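Long-range contacts in type III secretion system effector HopBA1 (Pseudomonas syringae pv. aptata, PDB 5T09), which acts as a virulence factor that enhances self-association of the Arabidopsis resistance protein RBA1, which recognises it and triggers plant cell death: residues G35-L40 and P62-E67; V50-E55 and I186-A191; K58-K63 and F213-R218; L80-V85 and I135-I140; A103-L108 and W119-S124. All blocks are in the same frame, centred on the assembly; numbering follows the deposited sequence.

Contact 1: G35-L40 and P62-E67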
# COMPACT_ATOMS: atom_id res chain seq x y z
N GLY A 35 -0.17 -15.07 12.60
CA GLY A 35 0.42 -13.78 12.90
C GLY A 35 0.20 -12.74 11.81
O GLY A 35 -0.31 -13.03 10.73
N PRO A 36 0.58 -11.49 12.10
CA PRO A 36 0.46 -10.43 11.08
C PRO A 36 1.42 -10.62 9.92
O PRO A 36 1.03 -10.49 8.75
CB PRO A 36 0.77 -9.15 11.86
CG PRO A 36 0.61 -9.51 13.30
CD PRO A 36 1.01 -10.94 13.39
N VAL A 37 2.69 -10.93 10.22
CA VAL A 37 3.66 -11.18 9.16
C VAL A 37 3.26 -12.41 8.36
O VAL A 37 3.26 -12.39 7.12
CB VAL A 37 5.07 -11.33 9.75
CG1 VAL A 37 6.09 -11.67 8.66
CG2 VAL A 37 5.49 -10.06 10.48
N ASP A 38 2.90 -13.49 9.05
CA ASP A 38 2.53 -14.72 8.36
C ASP A 38 1.34 -14.50 7.44
O ASP A 38 1.27 -15.09 6.35
CB ASP A 38 2.22 -15.82 9.38
CG ASP A 38 3.42 -16.20 10.22
OD1 ASP A 38 4.56 -16.06 9.72
OD2 ASP A 38 3.23 -16.65 11.37
N THR A 39 0.39 -13.67 7.86
CA THR A 39 -0.79 -13.42 7.03
C THR A 39 -0.43 -12.63 5.78
O THR A 39 -0.88 -12.95 4.68
CB THR A 39 -1.86 -12.69 7.84
OG1 THR A 39 -2.31 -13.52 8.91
CG2 THR A 39 -3.05 -12.31 6.97
N LEU A 40 0.38 -11.58 5.93
CA LEU A 40 0.74 -10.75 4.78
C LEU A 40 1.54 -11.55 3.76
O LEU A 40 1.27 -11.49 2.56
CB LEU A 40 1.51 -9.52 5.24
CG LEU A 40 2.03 -8.59 4.14
CD1 LEU A 40 0.90 -8.15 3.21
CD2 LEU A 40 2.72 -7.38 4.75
N PRO A 62 3.38 0.44 8.36
CA PRO A 62 4.76 0.46 7.85
C PRO A 62 5.70 -0.44 8.63
O PRO A 62 6.63 -1.01 8.04
CB PRO A 62 5.16 1.94 7.96
CG PRO A 62 4.21 2.53 8.94
CD PRO A 62 2.92 1.78 8.76
N LYS A 63 5.50 -0.60 9.93
CA LYS A 63 6.30 -1.55 10.70
C LYS A 63 6.09 -2.97 10.19
O LYS A 63 7.05 -3.75 10.09
CB LYS A 63 5.96 -1.47 12.18
CG LYS A 63 6.62 -0.32 12.93
CD LYS A 63 6.22 -0.30 14.40
CE LYS A 63 6.64 -1.57 15.14
NZ LYS A 63 6.34 -1.51 16.60
N LEU A 64 4.84 -3.33 9.89
CA LEU A 64 4.56 -4.66 9.36
C LEU A 64 5.32 -4.90 8.06
O LEU A 64 5.91 -5.97 7.87
CB LEU A 64 3.06 -4.82 9.14
CG LEU A 64 2.62 -6.10 8.43
CD1 LEU A 64 3.09 -7.33 9.20
CD2 LEU A 64 1.11 -6.12 8.25
N ILE A 65 5.32 -3.91 7.16
CA ILE A 65 6.01 -4.09 5.88
C ILE A 65 7.51 -4.25 6.10
O ILE A 65 8.16 -5.10 5.48
CB ILE A 65 5.68 -2.91 4.95
CG1 ILE A 65 4.20 -2.94 4.58
CG2 ILE A 65 6.54 -2.96 3.68
CD1 ILE A 65 3.70 -1.75 3.78
N THR A 66 8.09 -3.43 6.99
CA THR A 66 9.51 -3.57 7.31
C THR A 66 9.84 -5.00 7.73
O THR A 66 10.82 -5.59 7.24
CB THR A 66 9.89 -2.59 8.42
OG1 THR A 66 9.71 -1.24 7.96
CG2 THR A 66 11.35 -2.78 8.85
N GLU A 67 9.04 -5.57 8.63
CA GLU A 67 9.33 -6.90 9.15
C GLU A 67 9.04 -8.00 8.13
O GLU A 67 9.55 -9.12 8.28
CB GLU A 67 8.51 -7.15 10.42
CG GLU A 67 8.78 -6.14 11.53
CD GLU A 67 7.82 -6.29 12.69
OE1 GLU A 67 7.04 -7.27 12.71
OE2 GLU A 67 7.84 -5.42 13.59

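Contact 2: V50-E55 and I186-A191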
# COMPACT_ATOMS: atom_id res chain seq x y z
N VAL A 50 -1.28 -7.81 -4.62
CA VAL A 50 -1.87 -7.54 -3.31
C VAL A 50 -1.92 -6.03 -3.12
O VAL A 50 -0.95 -5.33 -3.44
CB VAL A 50 -1.07 -8.20 -2.17
CG1 VAL A 50 -1.59 -7.75 -0.81
CG2 VAL A 50 -1.14 -9.72 -2.29
N TYR A 51 -3.04 -5.53 -2.61
CA TYR A 51 -3.18 -4.13 -2.24
C TYR A 51 -3.16 -4.02 -0.72
O TYR A 51 -3.90 -4.72 -0.03
CB TYR A 51 -4.49 -3.55 -2.78
CG TYR A 51 -4.56 -3.45 -4.28
CD1 TYR A 51 -4.09 -2.33 -4.95
CD2 TYR A 51 -5.10 -4.48 -5.04
CE1 TYR A 51 -4.16 -2.23 -6.32
CE2 TYR A 51 -5.17 -4.39 -6.42
CZ TYR A 51 -4.70 -3.26 -7.05
OH TYR A 51 -4.76 -3.17 -8.42
N ILE A 52 -2.30 -3.14 -0.21
CA ILE A 52 -2.24 -2.83 1.22
C ILE A 52 -2.93 -1.48 1.41
O ILE A 52 -2.40 -0.44 1.01
CB ILE A 52 -0.80 -2.80 1.74
CG1 ILE A 52 -0.16 -4.18 1.60
CG2 ILE A 52 -0.78 -2.35 3.21
CD1 ILE A 52 1.31 -4.22 1.98
N GLY A 53 -4.10 -1.50 2.04
CA GLY A 53 -4.84 -0.28 2.28
C GLY A 53 -4.26 0.50 3.44
O GLY A 53 -4.41 0.10 4.60
N ASP A 54 -3.58 1.60 3.14
CA ASP A 54 -2.91 2.36 4.18
C ASP A 54 -3.91 3.18 4.99
O ASP A 54 -4.90 3.68 4.45
CB ASP A 54 -1.87 3.30 3.58
CG ASP A 54 -0.88 3.79 4.61
OD1 ASP A 54 -0.33 2.94 5.35
OD2 ASP A 54 -0.66 5.02 4.70
N GLU A 55 -3.64 3.29 6.28
CA GLU A 55 -4.27 4.28 7.15
C GLU A 55 -3.15 5.25 7.51
O GLU A 55 -2.28 4.92 8.33
CB GLU A 55 -4.89 3.64 8.38
CG GLU A 55 -5.91 2.56 8.07
CD GLU A 55 -6.63 2.07 9.31
OE1 GLU A 55 -6.81 2.87 10.25
OE2 GLU A 55 -7.00 0.87 9.34
N ILE A 186 3.13 -5.60 -4.95
CA ILE A 186 2.25 -5.06 -3.93
C ILE A 186 2.06 -3.58 -4.23
O ILE A 186 3.02 -2.87 -4.52
CB ILE A 186 2.82 -5.26 -2.51
CG1 ILE A 186 2.85 -6.75 -2.17
CG2 ILE A 186 1.99 -4.49 -1.48
CD1 ILE A 186 3.61 -7.08 -0.91
N VAL A 187 0.81 -3.13 -4.16
CA VAL A 187 0.46 -1.72 -4.27
C VAL A 187 0.03 -1.24 -2.90
O VAL A 187 -0.89 -1.80 -2.30
CB VAL A 187 -0.64 -1.49 -5.32
CG1 VAL A 187 -1.19 -0.07 -5.24
CG2 VAL A 187 -0.11 -1.77 -6.71
N TRP A 188 0.69 -0.19 -2.41
CA TRP A 188 0.49 0.33 -1.06
C TRP A 188 0.01 1.77 -1.18
O TRP A 188 0.74 2.64 -1.65
CB TRP A 188 1.79 0.23 -0.26
CG TRP A 188 1.73 0.73 1.15
CD1 TRP A 188 0.61 0.98 1.89
CD2 TRP A 188 2.84 1.03 1.99
NE1 TRP A 188 0.97 1.42 3.14
CE2 TRP A 188 2.34 1.46 3.23
CE3 TRP A 188 4.23 0.98 1.81
CZ2 TRP A 188 3.17 1.84 4.28
CZ3 TRP A 188 5.05 1.36 2.85
CH2 TRP A 188 4.52 1.79 4.07
N GLY A 189 -1.23 2.01 -0.77
CA GLY A 189 -1.84 3.32 -0.89
C GLY A 189 -3.04 3.42 0.02
O GLY A 189 -3.47 2.45 0.63
N GLY A 190 -3.58 4.64 0.10
CA GLY A 190 -4.70 4.92 0.98
C GLY A 190 -5.86 3.97 0.80
O GLY A 190 -6.34 3.76 -0.32
N ALA A 191 -6.34 3.41 1.92
CA ALA A 191 -7.37 2.38 1.87
C ALA A 191 -8.65 2.88 1.20
O ALA A 191 -9.40 2.09 0.62
CB ALA A 191 -7.67 1.88 3.28

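Contact 3: K58-K63 and F213-R218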
# COMPACT_ATOMS: atom_id res chain seq x y z
N LYS A 58 -0.67 5.62 10.94
CA LYS A 58 -0.70 4.47 11.83
C LYS A 58 0.61 3.70 11.71
O LYS A 58 0.93 3.19 10.63
CB LYS A 58 -1.90 3.58 11.52
CG LYS A 58 -3.25 4.26 11.71
CD LYS A 58 -3.46 4.72 13.14
CE LYS A 58 -4.85 5.30 13.32
NZ LYS A 58 -5.09 5.77 14.71
N LEU A 59 1.35 3.62 12.81
CA LEU A 59 2.70 3.04 12.80
C LEU A 59 2.68 1.55 12.47
O LEU A 59 3.64 1.04 11.89
CB LEU A 59 3.37 3.27 14.15
CG LEU A 59 3.53 4.73 14.58
CD1 LEU A 59 3.82 4.84 16.06
CD2 LEU A 59 4.62 5.40 13.77
N PHE A 60 1.61 0.84 12.83
CA PHE A 60 1.61 -0.61 12.70
C PHE A 60 1.86 -1.05 11.26
O PHE A 60 2.55 -2.05 11.02
CB PHE A 60 0.28 -1.19 13.20
CG PHE A 60 0.12 -2.66 12.94
CD1 PHE A 60 0.61 -3.59 13.83
CD2 PHE A 60 -0.51 -3.10 11.78
CE1 PHE A 60 0.46 -4.94 13.59
CE2 PHE A 60 -0.66 -4.45 11.54
CZ PHE A 60 -0.17 -5.37 12.44
N ILE A 61 1.30 -0.33 10.29
CA ILE A 61 1.29 -0.78 8.90
C ILE A 61 2.69 -0.71 8.31
O ILE A 61 3.18 -1.72 7.79
CB ILE A 61 0.26 0.02 8.09
CG1 ILE A 61 -1.15 -0.30 8.60
CG2 ILE A 61 0.36 -0.31 6.60
CD1 ILE A 61 -2.24 0.60 8.07
N PRO A 62 3.38 0.44 8.36
CA PRO A 62 4.76 0.46 7.85
C PRO A 62 5.70 -0.44 8.63
O PRO A 62 6.63 -1.01 8.04
CB PRO A 62 5.16 1.94 7.96
CG PRO A 62 4.21 2.53 8.94
CD PRO A 62 2.92 1.78 8.76
N LYS A 63 5.50 -0.60 9.93
CA LYS A 63 6.30 -1.55 10.70
C LYS A 63 6.09 -2.97 10.19
O LYS A 63 7.05 -3.75 10.09
CB LYS A 63 5.96 -1.47 12.18
CG LYS A 63 6.62 -0.32 12.93
CD LYS A 63 6.22 -0.30 14.40
CE LYS A 63 6.64 -1.57 15.14
NZ LYS A 63 6.34 -1.51 16.60
N PHE A 213 -7.00 -3.18 7.69
CA PHE A 213 -6.45 -3.31 9.03
C PHE A 213 -7.50 -2.98 10.09
O PHE A 213 -8.21 -1.97 9.98
CB PHE A 213 -5.23 -2.42 9.20
CG PHE A 213 -4.07 -2.85 8.37
CD1 PHE A 213 -3.19 -3.82 8.83
CD2 PHE A 213 -3.87 -2.32 7.11
CE1 PHE A 213 -2.13 -4.24 8.06
CE2 PHE A 213 -2.81 -2.73 6.33
CZ PHE A 213 -1.94 -3.70 6.80
N ASP A 214 -7.58 -3.84 11.10
CA ASP A 214 -8.39 -3.63 12.29
C ASP A 214 -7.42 -3.31 13.43
O ASP A 214 -6.78 -4.20 13.98
CB ASP A 214 -9.24 -4.86 12.59
CG ASP A 214 -9.89 -4.80 13.96
OD1 ASP A 214 -9.95 -3.71 14.56
OD2 ASP A 214 -10.35 -5.86 14.44
N LEU A 215 -7.32 -2.02 13.77
CA LEU A 215 -6.41 -1.57 14.81
C LEU A 215 -7.11 -1.37 16.15
O LEU A 215 -6.62 -0.62 17.00
CB LEU A 215 -5.73 -0.27 14.39
CG LEU A 215 -5.03 -0.30 13.02
CD1 LEU A 215 -4.40 1.05 12.71
CD2 LEU A 215 -3.98 -1.40 12.96
N THR A 216 -8.25 -2.04 16.36
CA THR A 216 -8.97 -1.92 17.63
C THR A 216 -8.37 -2.79 18.72
O THR A 216 -8.73 -2.61 19.89
CB THR A 216 -10.44 -2.29 17.44
OG1 THR A 216 -10.56 -3.68 17.12
CG2 THR A 216 -11.08 -1.46 16.34
N GLY A 217 -7.48 -3.72 18.38
CA GLY A 217 -6.96 -4.67 19.35
C GLY A 217 -7.95 -5.72 19.79
O GLY A 217 -7.57 -6.63 20.54
N ARG A 218 -9.22 -5.63 19.37
CA ARG A 218 -10.21 -6.63 19.73
C ARG A 218 -10.07 -7.87 18.86
O ARG A 218 -9.66 -8.94 19.33
CB ARG A 218 -11.62 -6.04 19.59
CG ARG A 218 -11.97 -4.95 20.57
CD ARG A 218 -13.42 -4.54 20.41
NE ARG A 218 -13.91 -3.74 21.53
CZ ARG A 218 -15.19 -3.45 21.74
NH1 ARG A 218 -16.12 -3.89 20.90
NH2 ARG A 218 -15.55 -2.71 22.78

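Contact 4: L80-V85 and I135-I140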
# COMPACT_ATOMS: atom_id res chain seq x y z
N LEU A 80 7.25 -3.17 -5.23
CA LEU A 80 6.40 -2.48 -4.26
C LEU A 80 6.12 -1.08 -4.79
O LEU A 80 7.03 -0.25 -4.86
CB LEU A 80 7.06 -2.43 -2.89
CG LEU A 80 6.36 -1.59 -1.82
CD1 LEU A 80 4.99 -2.16 -1.48
CD2 LEU A 80 7.24 -1.50 -0.58
N ALA A 81 4.87 -0.83 -5.16
CA ALA A 81 4.45 0.44 -5.74
C ALA A 81 3.65 1.21 -4.70
O ALA A 81 2.66 0.69 -4.17
CB ALA A 81 3.63 0.20 -7.00
N VAL A 82 4.08 2.44 -4.39
CA VAL A 82 3.59 3.15 -3.22
C VAL A 82 3.03 4.51 -3.61
O VAL A 82 3.56 5.19 -4.50
CB VAL A 82 4.69 3.31 -2.15
CG1 VAL A 82 5.28 1.95 -1.81
CG2 VAL A 82 5.78 4.29 -2.62
N GLU A 83 1.96 4.91 -2.92
CA GLU A 83 1.35 6.22 -3.12
C GLU A 83 2.28 7.35 -2.68
O GLU A 83 2.17 8.47 -3.17
CB GLU A 83 0.04 6.31 -2.34
CG GLU A 83 -0.59 7.70 -2.32
CD GLU A 83 -1.81 7.80 -1.42
OE1 GLU A 83 -2.04 6.87 -0.61
OE2 GLU A 83 -2.53 8.81 -1.51
N PHE A 84 3.20 7.07 -1.76
CA PHE A 84 3.96 8.13 -1.11
C PHE A 84 4.93 8.83 -2.07
O PHE A 84 5.43 9.90 -1.73
CB PHE A 84 4.71 7.56 0.09
CG PHE A 84 3.85 6.70 0.97
CD1 PHE A 84 2.75 7.24 1.62
CD2 PHE A 84 4.14 5.36 1.14
CE1 PHE A 84 1.95 6.45 2.42
CE2 PHE A 84 3.35 4.57 1.95
CZ PHE A 84 2.25 5.11 2.59
N VAL A 85 5.17 8.25 -3.24
CA VAL A 85 6.08 8.82 -4.23
C VAL A 85 5.30 9.02 -5.52
O VAL A 85 4.57 8.12 -5.96
CB VAL A 85 7.30 7.92 -4.47
CG1 VAL A 85 8.24 8.55 -5.49
CG2 VAL A 85 8.03 7.65 -3.17
N ILE A 135 13.68 -5.67 -3.48
CA ILE A 135 12.38 -5.31 -4.05
C ILE A 135 12.50 -3.93 -4.68
O ILE A 135 12.98 -2.98 -4.05
CB ILE A 135 11.28 -5.32 -2.98
CG1 ILE A 135 11.11 -6.73 -2.40
CG2 ILE A 135 9.95 -4.84 -3.57
CD1 ILE A 135 10.19 -6.81 -1.21
N TYR A 136 12.06 -3.82 -5.93
CA TYR A 136 12.03 -2.53 -6.63
C TYR A 136 10.88 -1.68 -6.08
O TYR A 136 9.71 -2.08 -6.14
CB TYR A 136 11.87 -2.77 -8.13
CG TYR A 136 11.67 -1.52 -8.96
CD1 TYR A 136 12.33 -0.34 -8.67
CD2 TYR A 136 10.83 -1.54 -10.07
CE1 TYR A 136 12.14 0.80 -9.44
CE2 TYR A 136 10.64 -0.42 -10.85
CZ TYR A 136 11.30 0.75 -10.53
OH TYR A 136 11.11 1.87 -11.31
N VAL A 137 11.22 -0.52 -5.53
CA VAL A 137 10.25 0.40 -4.95
C VAL A 137 10.04 1.55 -5.92
O VAL A 137 11.00 2.23 -6.30
CB VAL A 137 10.71 0.93 -3.58
CG1 VAL A 137 9.60 1.73 -2.92
CG2 VAL A 137 11.17 -0.21 -2.67
N SER A 138 8.79 1.80 -6.31
CA SER A 138 8.48 2.87 -7.24
C SER A 138 7.24 3.61 -6.77
O SER A 138 6.52 3.16 -5.88
CB SER A 138 8.27 2.33 -8.66
OG SER A 138 7.06 1.60 -8.75
N GLY A 139 7.00 4.76 -7.39
CA GLY A 139 5.88 5.61 -7.04
C GLY A 139 4.72 5.47 -8.01
O GLY A 139 4.92 5.19 -9.20
N ILE A 140 3.51 5.65 -7.49
CA ILE A 140 2.30 5.58 -8.30
C ILE A 140 1.55 6.90 -8.37
O ILE A 140 0.64 7.03 -9.20
CB ILE A 140 1.34 4.48 -7.79
CG1 ILE A 140 0.83 4.86 -6.39
CG2 ILE A 140 2.04 3.14 -7.80
CD1 ILE A 140 -0.09 3.84 -5.75

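Contact 5: A103-L108 and W119-S124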
# COMPACT_ATOMS: atom_id res chain seq x y z
N ALA A 103 17.57 10.07 4.00
CA ALA A 103 17.31 10.77 2.74
C ALA A 103 15.86 10.58 2.30
O ALA A 103 15.23 11.53 1.81
CB ALA A 103 18.27 10.26 1.67
N VAL A 104 15.32 9.37 2.45
CA VAL A 104 13.94 9.12 2.02
C VAL A 104 12.97 9.99 2.81
O VAL A 104 12.02 10.55 2.26
CB VAL A 104 13.61 7.62 2.16
CG1 VAL A 104 12.13 7.36 1.91
CG2 VAL A 104 14.46 6.80 1.19
N LYS A 105 13.20 10.11 4.12
CA LYS A 105 12.29 10.90 4.96
C LYS A 105 12.25 12.35 4.49
O LYS A 105 11.16 12.93 4.33
CB LYS A 105 12.74 10.81 6.42
CG LYS A 105 11.81 11.51 7.41
CD LYS A 105 12.34 11.37 8.83
CE LYS A 105 11.50 12.15 9.82
NZ LYS A 105 12.13 12.18 11.17
N HIS A 106 13.41 12.95 4.25
CA HIS A 106 13.45 14.33 3.77
C HIS A 106 12.77 14.47 2.42
O HIS A 106 12.14 15.49 2.14
CB HIS A 106 14.90 14.81 3.68
CG HIS A 106 15.06 16.29 3.80
ND1 HIS A 106 14.97 16.95 5.01
CD2 HIS A 106 15.31 17.24 2.87
CE1 HIS A 106 15.15 18.25 4.82
NE2 HIS A 106 15.36 18.45 3.53
N PHE A 107 12.87 13.45 1.56
CA PHE A 107 12.23 13.50 0.25
C PHE A 107 10.71 13.41 0.36
O PHE A 107 10.00 14.02 -0.44
CB PHE A 107 12.77 12.37 -0.63
CG PHE A 107 12.09 12.27 -1.97
CD1 PHE A 107 12.55 12.99 -3.06
CD2 PHE A 107 10.99 11.44 -2.14
CE1 PHE A 107 11.93 12.89 -4.29
CE2 PHE A 107 10.37 11.34 -3.36
CZ PHE A 107 10.83 12.07 -4.44
N LEU A 108 10.20 12.65 1.33
CA LEU A 108 8.76 12.46 1.48
C LEU A 108 8.11 13.54 2.33
O LEU A 108 6.88 13.67 2.31
CB LEU A 108 8.47 11.10 2.12
CG LEU A 108 8.86 9.86 1.30
CD1 LEU A 108 8.71 8.60 2.14
CD2 LEU A 108 8.01 9.77 0.06
N TRP A 119 5.61 8.36 12.04
CA TRP A 119 5.07 7.59 10.94
C TRP A 119 5.90 7.77 9.68
O TRP A 119 6.23 6.79 8.99
CB TRP A 119 3.61 7.99 10.70
CG TRP A 119 2.98 7.29 9.54
CD1 TRP A 119 2.46 6.04 9.52
CD2 TRP A 119 2.81 7.82 8.22
NE1 TRP A 119 1.96 5.75 8.27
CE2 TRP A 119 2.16 6.83 7.45
CE3 TRP A 119 3.12 9.04 7.62
CZ2 TRP A 119 1.83 7.02 6.12
CZ3 TRP A 119 2.80 9.23 6.28
CH2 TRP A 119 2.16 8.22 5.55
N LEU A 120 6.26 9.01 9.35
CA LEU A 120 7.09 9.24 8.17
C LEU A 120 8.42 8.52 8.31
O LEU A 120 8.96 7.99 7.32
CB LEU A 120 7.32 10.73 7.95
CG LEU A 120 7.95 11.08 6.60
CD1 LEU A 120 6.97 10.83 5.47
CD2 LEU A 120 8.45 12.52 6.56
N ASP A 121 8.98 8.48 9.52
CA ASP A 121 10.20 7.71 9.75
C ASP A 121 9.97 6.23 9.48
O ASP A 121 10.78 5.58 8.81
CB ASP A 121 10.68 7.93 11.19
CG ASP A 121 12.00 7.23 11.47
OD1 ASP A 121 11.97 6.05 11.87
OD2 ASP A 121 13.06 7.87 11.29
N LYS A 122 8.86 5.68 9.99
CA LYS A 122 8.59 4.26 9.78
C LYS A 122 8.29 3.96 8.31
O LYS A 122 8.69 2.91 7.79
CB LYS A 122 7.42 3.81 10.66
CG LYS A 122 7.73 3.80 12.16
CD LYS A 122 8.89 2.86 12.47
CE LYS A 122 9.00 2.56 13.96
NZ LYS A 122 10.09 1.57 14.23
N VAL A 123 7.58 4.86 7.63
CA VAL A 123 7.36 4.69 6.20
C VAL A 123 8.69 4.64 5.47
O VAL A 123 8.93 3.77 4.61
CB VAL A 123 6.46 5.81 5.65
CG1 VAL A 123 6.37 5.74 4.12
CG2 VAL A 123 5.07 5.71 6.25
N SER A 124 9.59 5.57 5.79
CA SER A 124 10.91 5.58 5.16
C SER A 124 11.67 4.29 5.44
O SER A 124 12.30 3.72 4.54
CB SER A 124 11.70 6.80 5.63
OG SER A 124 11.00 7.99 5.34

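Contact 1: G35-L40 and P62-E67
L64 lays its CD1 methyl over the plane of the peptide joining P36 to V37, 3.8 Å from both P36 C and V37 N. The other flat group is the carboxylate of E67, which is approached at OE1 by V37 CG2, 3.9 Å away. The contact is helix-to-helix packing on an alpha-beta fold: helix 36-46, leading into strand 49-54, lies against helix 60-74, which follows that strand. The short segments cross at -73° with axes 9.8 Å apart, so they meet over little more than one turn each, centred on V37 and L64.

L64 is the central side chain of the contact. Its CG stands anti to the backbone N (chi1 173°), and the branched end suits the place because it can serve two sides. CD1 lies against V37 and P36, reaching the pyrrolidine at CB, 4.0 Å away, while CG and CD2 both face CD2 of L40, with CG 3.9 Å from it. L40 and L64, both buried, give the pair its oily inner side. V37 and E67 lie farther out, their side chains crossing at about a right angle, and the glutamate contributes its CB methylene to the valine while its exposed end remains polar. Around this core, S68 touches both V37 and L40, and I65 leans on W188 of the sheet beneath.

The first turn of helix 36-46 is well made for a helix start. G35 occupies the N-cap, and P36, which has no N-H to offer, follows it. G35 O accepts two donors of T39 from opposite faces of its plane: the backbone N, and OG1 at 2.7 Å.

Contact 2: V50-E55 and I186-A191
D54 reaches across to W188, and its side chain meets that residue at nearly every atom. CB lies 3.4 Å from W188 NE1 and close to G189 O. CG, anti to the backbone N (chi1 -163°), is 3.3 Å from NE1. OD1 then accepts the indole N-H at 3.0 Å. The oxygen sits near the ring plane of W188, whereas NE1 comes from above the carboxylate plane, the two planes standing 83° apart. OD2 turns to H56 ND1, so each oxygen of this buried acid has a hydrogen-bond partner.

Behind D54 the backbones pair in parallel, V50 beside I186 through D54 beside G190. V187 N, I52 N, G189 N, D54 N and A191 N donate in turn from alternate strands, the straightest bond being D54 N to G189 O at 179°. Large apolar side chains, beta-branched in I52, I186 and V187, fill both faces: I52 CD1 meets I186 CG2 at 3.5 Å on the side of W188, and Y51 CD1 lies 3.6 Å from V187 CB on the other. G53 suits its place because a CB there would collide with A191 CB, whose methyl packs 3.7 Å from G53 C.

Y51 also touches P202 and M205, two of the potassium ligands. These adjacent, buried parallel strands, flanked by helices, belong to the parallel beta core of this alpha-beta fold, described as EreA/ChaN-like.

Contact 3: K58-K63 and F213-R218
I61 and F213 make the CH-pi part of the contact. I61 CG1 sits 3.6 Å from the F213 ring centroid, over the face and only 10° off the normal, while I61 CD1 touches CD2 of the same ring at 3.5 Å. The isoleucine suits this place because CG1 can sit over the centre while CD1 reaches past the rim at CD2 and CG2 past it at CE2 and CZ.

The aromatic pair is looser. F60 presents CE2 to F213 CD1 at 3.8 Å; the planes stand at 72° and the centroids 6.0 Å apart, an oblique meeting.

Apolar packing centres on L215, whose two methyls part company. CD1 meets K58 CG at 3.6 Å, and CD2 goes to F60 CD2 at 4.0 Å. The lysine chain, bent at chi2 (-60°), offers its methylenes here and sends NZ to a salt bridge with D238.

Polar bonds shape the turn beyond the strand. D214 OD1 accepts from T216 N, an Asx turn, and from T216 OG1 through its syn lone pair; T216 OG1 in turn accepts from R218 N, an ST turn. G217, with positive phi, fits this bend.

The start of helix 60-74, with K58 before it, thus packs on the end of strand 209-214 and the loop after it, as in layered alpha-beta folds where helices cover the sheet.

Contact 4: L80-V85 and I135-I140
I140 and A81 are brought together by the isoleucine's first torsion. At chi1 65°, CG1 takes the crowded position between the backbone N and the carbonyl carbon, where it meets V82 O at 3.3 Å, and CG2 is left pointing at A81 CB. That pair, 3.4 Å apart, is tighter than usual van der Waals contact, and the small alanine is what lets the isoleucine come so near. V82 CG2, likewise between its backbone N and carbonyl carbon, lies 3.5 Å from S138 O.

The strands run parallel and share four hydrogen bonds, from L80 N to Y136 O at 2.8 Å through to I140 N and V82 O at 3.0 Å. At the start, I135 CG2 packs 3.8 Å from L80 CB. At the far end a type I turn from V82 to V85 swings the chain off the sheet and brings V85 O to 3.0 Å from G139 CA; glycine suits this spot because a CB would collide with that oxygen.

Strand 136-141 is the outermost on this side, and three helices lie between it and strand 77-82 in the chain. Polar groups find partners beyond the pair: S138 OG bonds H79 NE2, E83 OE1 takes the N-H of G190, and E83 OE2 pairs with R162. Backbone bonds set the register, L80, V82 and V137 make one apolar face, the A81 face also carries the hydroxyl of S138, and the carboxylate of E83 ties the strand end to the neighbouring strand and a helix.

Contact 5: A103-L108 and W119-S124
K105 and L120 meet first: L120 CD2 lies 3.6 Å from K105 CG and 3.5 Å from K105 O, so the lysine is used here for its methylenes and backbone. L120 CD1, the other branch, packs 3.7 Å from L108 CB, and L108 CD1 reaches on to V123 CG1 at 4.2 Å. S124 fills the tightest spot, where its CA comes within 5.5 Å of K105 CA. A residue this small allows the helices to close up, its OG standing 3.2 Å from K105 CA and its CB against V104 CG1.

The two helices, 101-112 and 117-132, succeed one another with only a short connection, and their segments 103-108 and 119-124 cross at 123°. They belong to the helical part inserted between strands 77-82 and 136-141 of the alpha-beta fold.

Further contacts position these side chains. S124 OG, with chi1 -58°, bends back to donate to L120 O at 2.8 Å, from the face opposite that used by S124 N. The extended lysine carries NZ to a salt bridge with D117. V123 turns its other methyl, CG2, over the centre of the W119 ring, and the F84 ring meets W119 in turn, while V85 packs on L108.

How the contacts relate
Contacts 2 and 4 build one sheet: W188 N lies 2.8 Å from A81 O, a probable hydrogen bond between neighbouring strands, and F84 packs on the W188 ring. Contacts 1 and 3 share P62 and K63 of helix 60-74, which lies over contact 2, with I65 CD1 3.4 Å from W188 CE3. Contact 5 is nested, in chain order, inside the loops closed by contacts 2, 3 and 4; it reaches contact 4 through F84 and contact 3 where W119 CD1 lies 3.4 Å from K58 O. Contacts 3 and 4 are farthest apart, their centres about 21 Å distant. The bound potassium lies about 7 Å from the Y51 side chain of contact 2.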